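Local coordinates for N-terminal acetyltransferase-like protein (Chaetomium thermophilum, PDB 5NNP) that probably serves as the TPR-repeat auxiliary subunit of a NatA-type N-terminal acetyltransferase complex, at residues H331-S336 against Y382-S387; E340-L345 against L375-Q380; R388-A393 against K419-L424. All coordinates share one frame; numbering follows the deposited sequence.

Interaction 1: residues H331-S336 against Y382-S387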
loop_
_atom_site.group_PDB
_atom_site.type_symbol
_atom_site.label_atom_id
_atom_site.label_comp_id
_atom_site.label_asym_id
_atom_site.label_seq_id
_atom_site.Cartn_x
_atom_site.Cartn_y
_atom_site.Cartn_z
ATOM N N HIS A 331 -4.713 1.352 -23.889
ATOM C CA HIS A 331 -4.285 2.702 -23.524
ATOM C C HIS A 331 -4.182 3.630 -24.738
ATOM O O HIS A 331 -4.210 4.852 -24.587
ATOM C CB HIS A 331 -2.931 2.658 -22.811
ATOM C CG HIS A 331 -1.802 2.194 -23.685
ATOM N ND1 HIS A 331 -1.574 0.863 -23.972
ATOM C CD2 HIS A 331 -0.838 2.887 -24.336
ATOM C CE1 HIS A 331 -0.517 0.756 -24.760
ATOM N NE2 HIS A 331 -0.054 1.970 -24.999
ATOM N N LEU A 332 -4.035 3.050 -25.928
ATOM C CA LEU A 332 -3.929 3.829 -27.170
ATOM C C LEU A 332 -5.283 4.313 -27.688
ATOM O O LEU A 332 -5.349 5.184 -28.548
ATOM C CB LEU A 332 -3.254 3.007 -28.268
ATOM C CG LEU A 332 -1.797 2.598 -28.087
ATOM C CD1 LEU A 332 -1.428 1.588 -29.146
ATOM C CD2 LEU A 332 -0.888 3.808 -28.169
ATOM N N TYR A 333 -6.358 3.743 -27.156
ATOM C CA TYR A 333 -7.703 3.988 -27.668
ATOM C C TYR A 333 -8.204 5.416 -27.392
ATOM O O TYR A 333 -9.330 5.762 -27.757
ATOM C CB TYR A 333 -8.680 2.954 -27.082
ATOM C CG TYR A 333 -8.693 1.640 -27.830
ATOM C CD1 TYR A 333 -7.517 1.098 -28.346
ATOM C CD2 TYR A 333 -9.876 0.933 -28.018
ATOM C CE1 TYR A 333 -7.523 -0.108 -29.039
ATOM C CE2 TYR A 333 -9.890 -0.276 -28.704
ATOM C CZ TYR A 333 -8.711 -0.786 -29.213
ATOM O OH TYR A 333 -8.715 -1.976 -29.903
ATOM N N SER A 334 -7.373 6.237 -26.755
ATOM C CA SER A 334 -7.717 7.641 -26.542
ATOM C C SER A 334 -7.701 8.354 -27.888
ATOM O O SER A 334 -8.450 9.297 -28.107
ATOM C CB SER A 334 -6.757 8.316 -25.550
ATOM O OG SER A 334 -5.436 8.434 -26.067
ATOM N N ASP A 335 -6.834 7.883 -28.781
ATOM C CA ASP A 335 -6.745 8.387 -30.144
ATOM C C ASP A 335 -7.692 7.583 -31.035
ATOM O O ASP A 335 -7.541 6.371 -31.195
ATOM C CB ASP A 335 -5.300 8.307 -30.647
ATOM C CG ASP A 335 -5.130 8.849 -32.057
ATOM O OD1 ASP A 335 -5.880 8.422 -32.961
ATOM O OD2 ASP A 335 -4.236 9.697 -32.269
ATOM N N SER A 336 -8.669 8.267 -31.610
ATOM C CA SER A 336 -9.676 7.619 -32.432
ATOM C C SER A 336 -9.052 6.831 -33.583
ATOM O O SER A 336 -9.443 5.693 -33.854
ATOM C CB SER A 336 -10.650 8.659 -32.979
ATOM O OG SER A 336 -11.832 8.038 -33.438
ATOM N N TYR A 382 -14.978 -4.307 -29.021
ATOM C CA TYR A 382 -16.343 -3.839 -29.094
ATOM C C TYR A 382 -17.083 -3.972 -27.772
ATOM O O TYR A 382 -18.243 -3.586 -27.658
ATOM C CB TYR A 382 -17.059 -4.584 -30.203
ATOM C CG TYR A 382 -16.549 -4.157 -31.545
ATOM C CD1 TYR A 382 -16.885 -2.908 -32.069
ATOM C CD2 TYR A 382 -15.716 -4.976 -32.281
ATOM C CE1 TYR A 382 -16.415 -2.497 -33.299
ATOM C CE2 TYR A 382 -15.241 -4.577 -33.509
ATOM C CZ TYR A 382 -15.591 -3.334 -34.014
ATOM O OH TYR A 382 -15.115 -2.938 -35.239
ATOM N N ASN A 383 -16.397 -4.498 -26.763
ATOM C CA ASN A 383 -16.938 -4.504 -25.414
ATOM C C ASN A 383 -16.435 -3.282 -24.636
ATOM O O ASN A 383 -17.063 -2.822 -23.682
ATOM C CB ASN A 383 -16.553 -5.789 -24.701
ATOM C CG ASN A 383 -17.381 -6.032 -23.465
ATOM O OD1 ASN A 383 -18.533 -5.588 -23.371
ATOM N ND2 ASN A 383 -16.799 -6.735 -22.499
ATOM N N TYR A 384 -15.299 -2.753 -25.073
ATOM C CA TYR A 384 -14.659 -1.621 -24.421
ATOM C C TYR A 384 -15.505 -0.348 -24.585
ATOM O O TYR A 384 -16.075 -0.090 -25.649
ATOM C CB TYR A 384 -13.250 -1.424 -24.992
ATOM C CG TYR A 384 -12.362 -0.536 -24.164
ATOM C CD1 TYR A 384 -12.034 -0.874 -22.860
ATOM C CD2 TYR A 384 -11.832 0.630 -24.687
ATOM C CE1 TYR A 384 -11.214 -0.067 -22.094
ATOM C CE2 TYR A 384 -11.010 1.439 -23.932
ATOM C CZ TYR A 384 -10.706 1.085 -22.636
ATOM O OH TYR A 384 -9.889 1.886 -21.879
ATOM N N TYR A 385 -15.585 0.449 -23.527
ATOM C CA TYR A 385 -16.537 1.546 -23.491
ATOM C C TYR A 385 -16.183 2.645 -24.493
ATOM O O TYR A 385 -17.028 3.456 -24.883
ATOM C CB TYR A 385 -16.619 2.117 -22.073
ATOM C CG TYR A 385 -15.426 2.949 -21.667
ATOM C CD1 TYR A 385 -14.308 2.362 -21.087
ATOM C CD2 TYR A 385 -15.424 4.333 -21.853
ATOM C CE1 TYR A 385 -13.217 3.131 -20.712
ATOM C CE2 TYR A 385 -14.341 5.112 -21.483
ATOM C CZ TYR A 385 -13.240 4.507 -20.914
ATOM O OH TYR A 385 -12.160 5.280 -20.548
ATOM N N MET A 386 -14.931 2.657 -24.920
ATOM C CA MET A 386 -14.459 3.678 -25.840
ATOM C C MET A 386 -14.835 3.346 -27.273
ATOM O O MET A 386 -14.871 4.222 -28.134
ATOM C CB MET A 386 -12.946 3.846 -25.712
ATOM C CG MET A 386 -12.492 4.216 -24.307
ATOM S SD MET A 386 -11.278 5.541 -24.313
ATOM C CE MET A 386 -12.119 6.735 -25.356
ATOM N N SER A 387 -15.119 2.076 -27.521
ATOM C CA SER A 387 -15.511 1.628 -28.853
ATOM C C SER A 387 -16.666 0.633 -28.786
ATOM O O SER A 387 -16.779 -0.257 -29.625
ATOM C CB SER A 387 -14.315 1.001 -29.566
ATOM O OG SER A 387 -13.545 0.218 -28.669
#
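Tyr-333 reaches out of the loop ahead of helix 336-352 to meet Tyr-384, Met-386 and Ser-387 in the turn that follows helix 369-381. Its CB points toward this turn, and CG lies anti to the carbonyl carbon (chi1 -83°), which sends the ring toward the 382-387 turn. One flank of the ring does the touching. CD2 packs 3.9 Å from CD2 of Tyr-384, the two rings lying obliquely with their centres 5.9 Å apart and their planes at 85°. Next along, CE2 comes within 3.7 Å of OG of Ser-387, which sits at the ring edge and near its plane. The tip is held by residues outside the two segments: OH hydrogen-bonds to ND1 of His-381 and to the hydroxyl of Tyr-377. Phe-326 meets the rings of both Tyr-333 and Tyr-384 edge-to-face, while Leu-342 and Lys-339 bring helix 336-352 against Tyr-333.

The backbone of Tyr-333 is touched as well. Met-386, its chain bent at both chi2 and chi3, brings its methyl CE to 3.8 Å from the carbonyl O of Tyr-333. On the 382-387 side the partners are presented by a type I turn, closed by a bond of 3.0 Å from Ser-387 N to Tyr-384 O, with Tyr-384 and Ser-387 at the ring and Met-386 at the carbonyl of Tyr-333. The hydroxyl of Ser-387 is engaged with the carbonyl O of His-381, at the end of the preceding helix.

The two loops of this helical-repeat fold therefore meet through van der Waals packing of aromatic, thioether and hydroxymethyl groups, while the polar ends of Tyr-333 and Ser-387 both find partners on His-381. Aromatic shape and hydroxyl bonding together would fix the orientation of the buried Tyr-333 ring.

Interaction 2: residues E340-L345 against L375-Q380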
loop_
_atom_site.group_PDB
_atom_site.type_symbol
_atom_site.label_atom_id
_atom_site.label_comp_id
_atom_site.label_asym_id
_atom_site.label_seq_id
_atom_site.Cartn_x
_atom_site.Cartn_y
_atom_site.Cartn_z
ATOM N N GLU A 340 -9.557 2.828 -34.452
ATOM C CA GLU A 340 -10.163 2.243 -35.644
ATOM C C GLU A 340 -9.133 1.411 -36.396
ATOM O O GLU A 340 -9.449 0.355 -36.945
ATOM C CB GLU A 340 -10.746 3.336 -36.546
ATOM C CG GLU A 340 -11.768 4.197 -35.842
ATOM C CD GLU A 340 -12.280 5.331 -36.688
ATOM O OE1 GLU A 340 -11.803 5.511 -37.835
ATOM O OE2 GLU A 340 -13.177 6.045 -36.194
ATOM N N THR A 341 -7.892 1.887 -36.403
ATOM C CA THR A 341 -6.828 1.212 -37.129
ATOM C C THR A 341 -6.530 -0.152 -36.507
ATOM O O THR A 341 -6.239 -1.118 -37.213
ATOM C CB THR A 341 -5.540 2.065 -37.167
ATOM O OG1 THR A 341 -5.781 3.271 -37.905
ATOM C CG2 THR A 341 -4.415 1.301 -37.836
ATOM N N LEU A 342 -6.603 -0.237 -35.184
ATOM C CA LEU A 342 -6.281 -1.489 -34.515
ATOM C C LEU A 342 -7.340 -2.539 -34.811
ATOM O O LEU A 342 -7.027 -3.720 -34.986
ATOM C CB LEU A 342 -6.134 -1.281 -33.011
ATOM C CG LEU A 342 -4.819 -0.596 -32.643
ATOM C CD1 LEU A 342 -4.767 -0.324 -31.145
ATOM C CD2 LEU A 342 -3.633 -1.438 -33.110
ATOM N N ALA A 343 -8.593 -2.104 -34.888
ATOM C CA ALA A 343 -9.684 -3.014 -35.211
ATOM C C ALA A 343 -9.580 -3.500 -36.670
ATOM O O ALA A 343 -9.757 -4.694 -36.969
ATOM C CB ALA A 343 -11.012 -2.338 -34.955
ATOM N N SER A 344 -9.272 -2.570 -37.566
ATOM C CA SER A 344 -9.104 -2.892 -38.969
ATOM C C SER A 344 -7.969 -3.892 -39.166
ATOM O O SER A 344 -8.087 -4.816 -39.961
ATOM C CB SER A 344 -8.849 -1.619 -39.783
ATOM O OG SER A 344 -8.555 -1.915 -41.137
ATOM N N LEU A 345 -6.869 -3.715 -38.443
ATOM C CA LEU A 345 -5.744 -4.635 -38.567
ATOM C C LEU A 345 -6.083 -6.037 -38.059
ATOM O O LEU A 345 -5.642 -7.038 -38.636
ATOM C CB LEU A 345 -4.530 -4.097 -37.821
ATOM C CG LEU A 345 -3.851 -2.939 -38.546
ATOM C CD1 LEU A 345 -2.696 -2.446 -37.705
ATOM C CD2 LEU A 345 -3.388 -3.378 -39.930
ATOM N N LEU A 375 -10.110 -13.036 -32.935
ATOM C CA LEU A 375 -11.545 -12.948 -32.687
ATOM C C LEU A 375 -11.766 -12.442 -31.264
ATOM O O LEU A 375 -12.648 -11.624 -31.007
ATOM C CB LEU A 375 -12.240 -14.302 -32.909
ATOM C CG LEU A 375 -12.348 -14.833 -34.350
ATOM C CD1 LEU A 375 -12.883 -16.256 -34.346
ATOM C CD2 LEU A 375 -13.240 -13.948 -35.228
ATOM N N TYR A 376 -10.941 -12.923 -30.342
ATOM C CA TYR A 376 -11.009 -12.493 -28.950
ATOM C C TYR A 376 -10.641 -11.025 -28.779
ATOM O O TYR A 376 -11.195 -10.340 -27.913
ATOM C CB TYR A 376 -10.089 -13.346 -28.081
ATOM C CG TYR A 376 -10.189 -13.027 -26.612
ATOM C CD1 TYR A 376 -11.386 -13.176 -25.932
ATOM C CD2 TYR A 376 -9.084 -12.593 -25.900
ATOM C CE1 TYR A 376 -11.480 -12.894 -24.584
ATOM C CE2 TYR A 376 -9.171 -12.303 -24.552
ATOM C CZ TYR A 376 -10.372 -12.456 -23.901
ATOM O OH TYR A 376 -10.463 -12.173 -22.562
ATOM N N TYR A 377 -9.692 -10.547 -29.587
ATOM C CA TYR A 377 -9.312 -9.136 -29.541
ATOM C C TYR A 377 -10.497 -8.291 -29.980
ATOM O O TYR A 377 -10.805 -7.250 -29.383
ATOM C CB TYR A 377 -8.103 -8.830 -30.428
ATOM C CG TYR A 377 -7.667 -7.375 -30.362
ATOM C CD1 TYR A 377 -8.322 -6.386 -31.104
ATOM C CD2 TYR A 377 -6.605 -6.985 -29.560
ATOM C CE1 TYR A 377 -7.921 -5.060 -31.041
ATOM C CE2 TYR A 377 -6.200 -5.673 -29.491
ATOM C CZ TYR A 377 -6.860 -4.712 -30.229
ATOM O OH TYR A 377 -6.439 -3.399 -30.149
ATOM N N LEU A 378 -11.152 -8.739 -31.040
ATOM C CA LEU A 378 -12.274 -7.997 -31.570
ATOM C C LEU A 378 -13.437 -8.016 -30.580
ATOM O O LEU A 378 -14.180 -7.039 -30.470
ATOM C CB LEU A 378 -12.689 -8.558 -32.922
ATOM C CG LEU A 378 -11.754 -8.155 -34.058
ATOM C CD1 LEU A 378 -11.906 -9.083 -35.249
ATOM C CD2 LEU A 378 -12.013 -6.706 -34.449
ATOM N N ALA A 379 -13.580 -9.117 -29.845
ATOM C CA ALA A 379 -14.665 -9.241 -28.877
ATOM C C ALA A 379 -14.498 -8.179 -27.815
ATOM O O ALA A 379 -15.451 -7.507 -27.417
ATOM C CB ALA A 379 -14.675 -10.609 -28.253
ATOM N N GLN A 380 -13.259 -8.018 -27.378
ATOM C CA GLN A 380 -12.949 -7.076 -26.327
ATOM C C GLN A 380 -12.992 -5.641 -26.820
ATOM O O GLN A 380 -13.433 -4.753 -26.096
ATOM C CB GLN A 380 -11.587 -7.407 -25.726
ATOM C CG GLN A 380 -11.680 -8.595 -24.815
ATOM C CD GLN A 380 -10.387 -8.898 -24.149
ATOM O OE1 GLN A 380 -9.394 -9.236 -24.801
ATOM N NE2 GLN A 380 -10.373 -8.774 -22.837
#
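Tyr-377 presses the end of its side chain against Leu-342, and a residue further on Leu-378 reaches the backbone of Ala-343. The phenol oxygen does the touching in the first pair: OH of Tyr-377 lies 3.6 Å from CB of Leu-342 and also 3.6 Å from its CD1, so it meets both the root and one branch of the leucine. The phenol approaches the leucine at a slant. With CG of Tyr-377 anti to the backbone N (chi1 -178°), the side chain carries its ring over to helix 336-352. Leu-378 starts out less directly aimed, but the end of its side chain swings closer, CD2 coming 3.9 Å from O of Ala-343. The small Ala-343 side chain is consistent with the close backbone approach here, CA of Ala-343 being 6.7 Å from CA of Leu-378.

This is helix-on-helix packing of the kind from which a superhelical TPR array is built: the two segments run in roughly opposite directions along helices 336-352 and 369-381, and residues 375-380 fall in a predicted TPR repeat. All four touching residues are buried.

Each segment keeps its helical bonding, such as Ser-344 N to Glu-340 O at 3.0 Å and Ala-379 N to Leu-375 O at 2.9 Å, which holds the contacting side chains at fixed positions on the helix surface. Farther out, the Tyr-377 hydroxyl has its polar partner in Tyr-333, and Phe-326 meets the Tyr-377 ring edge-to-face. Ala-346 and Glu-347, the next turn of helix 336-352, also pack on Leu-378, as does Tyr-396 of helix 390-403.

Interaction 3: residues R388-A393 against K419-L424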
loop_
_atom_site.group_PDB
_atom_site.type_symbol
_atom_site.label_atom_id
_atom_site.label_comp_id
_atom_site.label_asym_id
_atom_site.label_seq_id
_atom_site.Cartn_x
_atom_site.Cartn_y
_atom_site.Cartn_z
ATOM N N ARG A 388 -17.534 0.808 -27.793
ATOM C CA ARG A 388 -18.540 -0.196 -27.470
ATOM C C ARG A 388 -19.553 -0.440 -28.577
ATOM O O ARG A 388 -20.134 0.495 -29.145
ATOM C CB ARG A 388 -19.281 0.188 -26.191
ATOM C CG ARG A 388 -20.264 -0.865 -25.709
ATOM C CD ARG A 388 -20.559 -0.682 -24.233
ATOM N NE ARG A 388 -19.403 -1.034 -23.413
ATOM C CZ ARG A 388 -19.283 -0.725 -22.127
ATOM N NH1 ARG A 388 -20.250 -0.049 -21.524
ATOM N NH2 ARG A 388 -18.199 -1.086 -21.448
ATOM N N ASP A 389 -19.740 -1.721 -28.869
ATOM C CA ASP A 389 -20.834 -2.203 -29.694
ATOM C C ASP A 389 -21.142 -3.611 -29.205
ATOM O O ASP A 389 -20.596 -4.587 -29.708
ATOM C CB ASP A 389 -20.461 -2.186 -31.176
ATOM C CG ASP A 389 -21.606 -2.624 -32.079
ATOM O OD1 ASP A 389 -22.471 -3.407 -31.629
ATOM O OD2 ASP A 389 -21.635 -2.188 -33.252
ATOM N N LEU A 390 -22.010 -3.702 -28.207
ATOM C CA LEU A 390 -22.192 -4.942 -27.473
ATOM C C LEU A 390 -22.729 -6.063 -28.354
ATOM O O LEU A 390 -22.474 -7.240 -28.098
ATOM C CB LEU A 390 -23.119 -4.719 -26.281
ATOM C CG LEU A 390 -22.596 -3.704 -25.267
ATOM C CD1 LEU A 390 -23.504 -3.665 -24.057
ATOM C CD2 LEU A 390 -21.168 -4.037 -24.859
ATOM N N THR A 391 -23.457 -5.707 -29.403
ATOM C CA THR A 391 -23.996 -6.735 -30.275
ATOM C C THR A 391 -22.872 -7.413 -31.051
ATOM O O THR A 391 -22.778 -8.643 -31.088
ATOM C CB THR A 391 -25.024 -6.168 -31.247
ATOM O OG1 THR A 391 -26.184 -5.739 -30.517
ATOM C CG2 THR A 391 -25.413 -7.237 -32.245
ATOM N N ARG A 392 -22.014 -6.602 -31.656
ATOM C CA ARG A 392 -20.876 -7.117 -32.398
ATOM C C ARG A 392 -19.911 -7.843 -31.479
ATOM O O ARG A 392 -19.269 -8.824 -31.879
ATOM C CB ARG A 392 -20.158 -5.984 -33.128
ATOM C CG ARG A 392 -21.025 -5.304 -34.155
ATOM C CD ARG A 392 -20.253 -4.296 -34.981
ATOM N NE ARG A 392 -19.068 -4.873 -35.596
ATOM C CZ ARG A 392 -18.236 -4.184 -36.367
ATOM N NH1 ARG A 392 -18.476 -2.904 -36.618
ATOM N NH2 ARG A 392 -17.170 -4.772 -36.889
ATOM N N ALA A 393 -19.796 -7.361 -30.250
ATOM C CA ALA A 393 -18.884 -7.981 -29.317
ATOM C C ALA A 393 -19.362 -9.405 -29.039
ATOM O O ALA A 393 -18.572 -10.349 -29.010
ATOM C CB ALA A 393 -18.782 -7.161 -28.021
ATOM N N LYS A 419 -23.027 -8.394 -18.556
ATOM C CA LYS A 419 -22.961 -7.340 -17.551
ATOM C C LYS A 419 -23.263 -5.966 -18.164
ATOM O O LYS A 419 -24.141 -5.252 -17.685
ATOM C CB LYS A 419 -21.589 -7.314 -16.872
ATOM C CG LYS A 419 -21.559 -6.435 -15.624
ATOM C CD LYS A 419 -20.158 -6.152 -15.142
ATOM C CE LYS A 419 -19.594 -4.915 -15.818
ATOM N NZ LYS A 419 -18.177 -4.629 -15.434
ATOM N N HIS A 420 -22.549 -5.610 -19.231
ATOM C CA HIS A 420 -22.757 -4.315 -19.874
ATOM C C HIS A 420 -24.137 -4.208 -20.500
ATOM O O HIS A 420 -24.702 -3.116 -20.572
ATOM C CB HIS A 420 -21.693 -4.051 -20.931
ATOM C CG HIS A 420 -20.319 -3.872 -20.370
ATOM N ND1 HIS A 420 -19.184 -4.300 -21.029
ATOM C CD2 HIS A 420 -19.892 -3.305 -19.219
ATOM C CE1 HIS A 420 -18.119 -4.005 -20.307
ATOM N NE2 HIS A 420 -18.520 -3.405 -19.201
ATOM N N GLN A 421 -24.686 -5.331 -20.959
ATOM C CA GLN A 421 -26.062 -5.332 -21.467
ATOM C C GLN A 421 -27.077 -5.167 -20.337
ATOM O O GLN A 421 -28.254 -4.883 -20.583
ATOM C CB GLN A 421 -26.348 -6.610 -22.253
ATOM C CG GLN A 421 -25.686 -6.627 -23.623
ATOM C CD GLN A 421 -25.890 -7.935 -24.366
ATOM O OE1 GLN A 421 -26.189 -8.964 -23.762
ATOM N NE2 GLN A 421 -25.723 -7.901 -25.682
ATOM N N GLY A 422 -26.614 -5.353 -19.101
ATOM C CA GLY A 422 -27.440 -5.163 -17.918
ATOM C C GLY A 422 -28.022 -6.440 -17.340
ATOM O O GLY A 422 -28.757 -6.407 -16.342
ATOM N N ASP A 423 -27.696 -7.568 -17.970
ATOM C CA ASP A 423 -28.209 -8.856 -17.540
ATOM C C ASP A 423 -27.269 -9.472 -16.499
ATOM O O ASP A 423 -26.459 -10.355 -16.814
ATOM C CB ASP A 423 -28.385 -9.789 -18.735
ATOM C CG ASP A 423 -29.327 -10.953 -18.443
ATOM O OD1 ASP A 423 -29.556 -11.270 -17.251
ATOM O OD2 ASP A 423 -29.840 -11.557 -19.410
ATOM N N LEU A 424 -27.398 -9.008 -15.257
ATOM C CA LEU A 424 -26.547 -9.450 -14.159
ATOM C C LEU A 424 -26.680 -10.940 -13.861
ATOM O O LEU A 424 -25.684 -11.610 -13.574
ATOM C CB LEU A 424 -26.858 -8.642 -12.903
ATOM C CG LEU A 424 -26.623 -7.136 -13.067
ATOM C CD1 LEU A 424 -26.877 -6.397 -11.764
ATOM C CD2 LEU A 424 -25.223 -6.848 -13.579
#
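Within the helical TPR-like array, the start of helix 390-403, in a predicted TPR repeat, meets the end of helix 408-421: Arg-388 and Leu-390 pack on His-420 and Gln-421. The guanidinium of Arg-388 is stacked flat on the imidazole, centres 3.7 Å apart and planes at 25°. NH2 sits over the middle of the ring, 3.1 Å from CE1 of His-420, whereas ND1 of the histidine lies over one face of the guanidinium, offset toward its rim. Arg-388 gets there by leaving the backbone with CG opposite its N and then bending at chi3 (-70°), which turns the planar group over the ring.

Beside the stack, CD1 of Leu-390 touches CB of His-420 at 3.6 Å and CG of Gln-421 at 3.7 Å. Both helix ends are capped. OD1 of Asp-389 accepts a nearly straight bond of 3.2 Å from N of Arg-392, met from above the carboxylate plane, and a weak one from Thr-391 N. Gly-422 ends helix 408-421 in a Schellman motif.

Asn-383 positions both stacked groups, its side-chain OD1 accepting from ND1 of His-420 and its backbone O from NE of Arg-388. Outside the contact itself, NZ of Lys-419 is salt-bridged to a bound phosphate, probably from the crystallisation liquor. Putting an alanine at His-420 is likely to strip the guanidinium of its stacking surface and leave OD1 of Asn-383 without this donor.

Since the two groups meet by their faces, NE of Arg-388 and ND1 of His-420 are left to bond to Asn-383, and the positive guanidinium over the ring would probably disfavour a second positive charge on the imidazole.

Following the chain from the N terminus, residues 331-336 open interaction 1 and residues 340-345 open interaction 2. Helix 369-381 closes interaction 2 first, and the turn after it then closes interaction 1, so the second is nested within the loop of the first. Interaction 3 follows in series, opening at 388-393 and closing at 419-424, with no crossing. The contacts adjoin: Tyr-382 packs on Ala-343, its backbone bonds to Asp-389, and Ala-379 packs on Ala-393. Interaction 2 ties helix 336-352 to 369-381 and interaction 3 ties 390-403 to 408-421, while interaction 1 joins the loops before 336-352 and after 369-381.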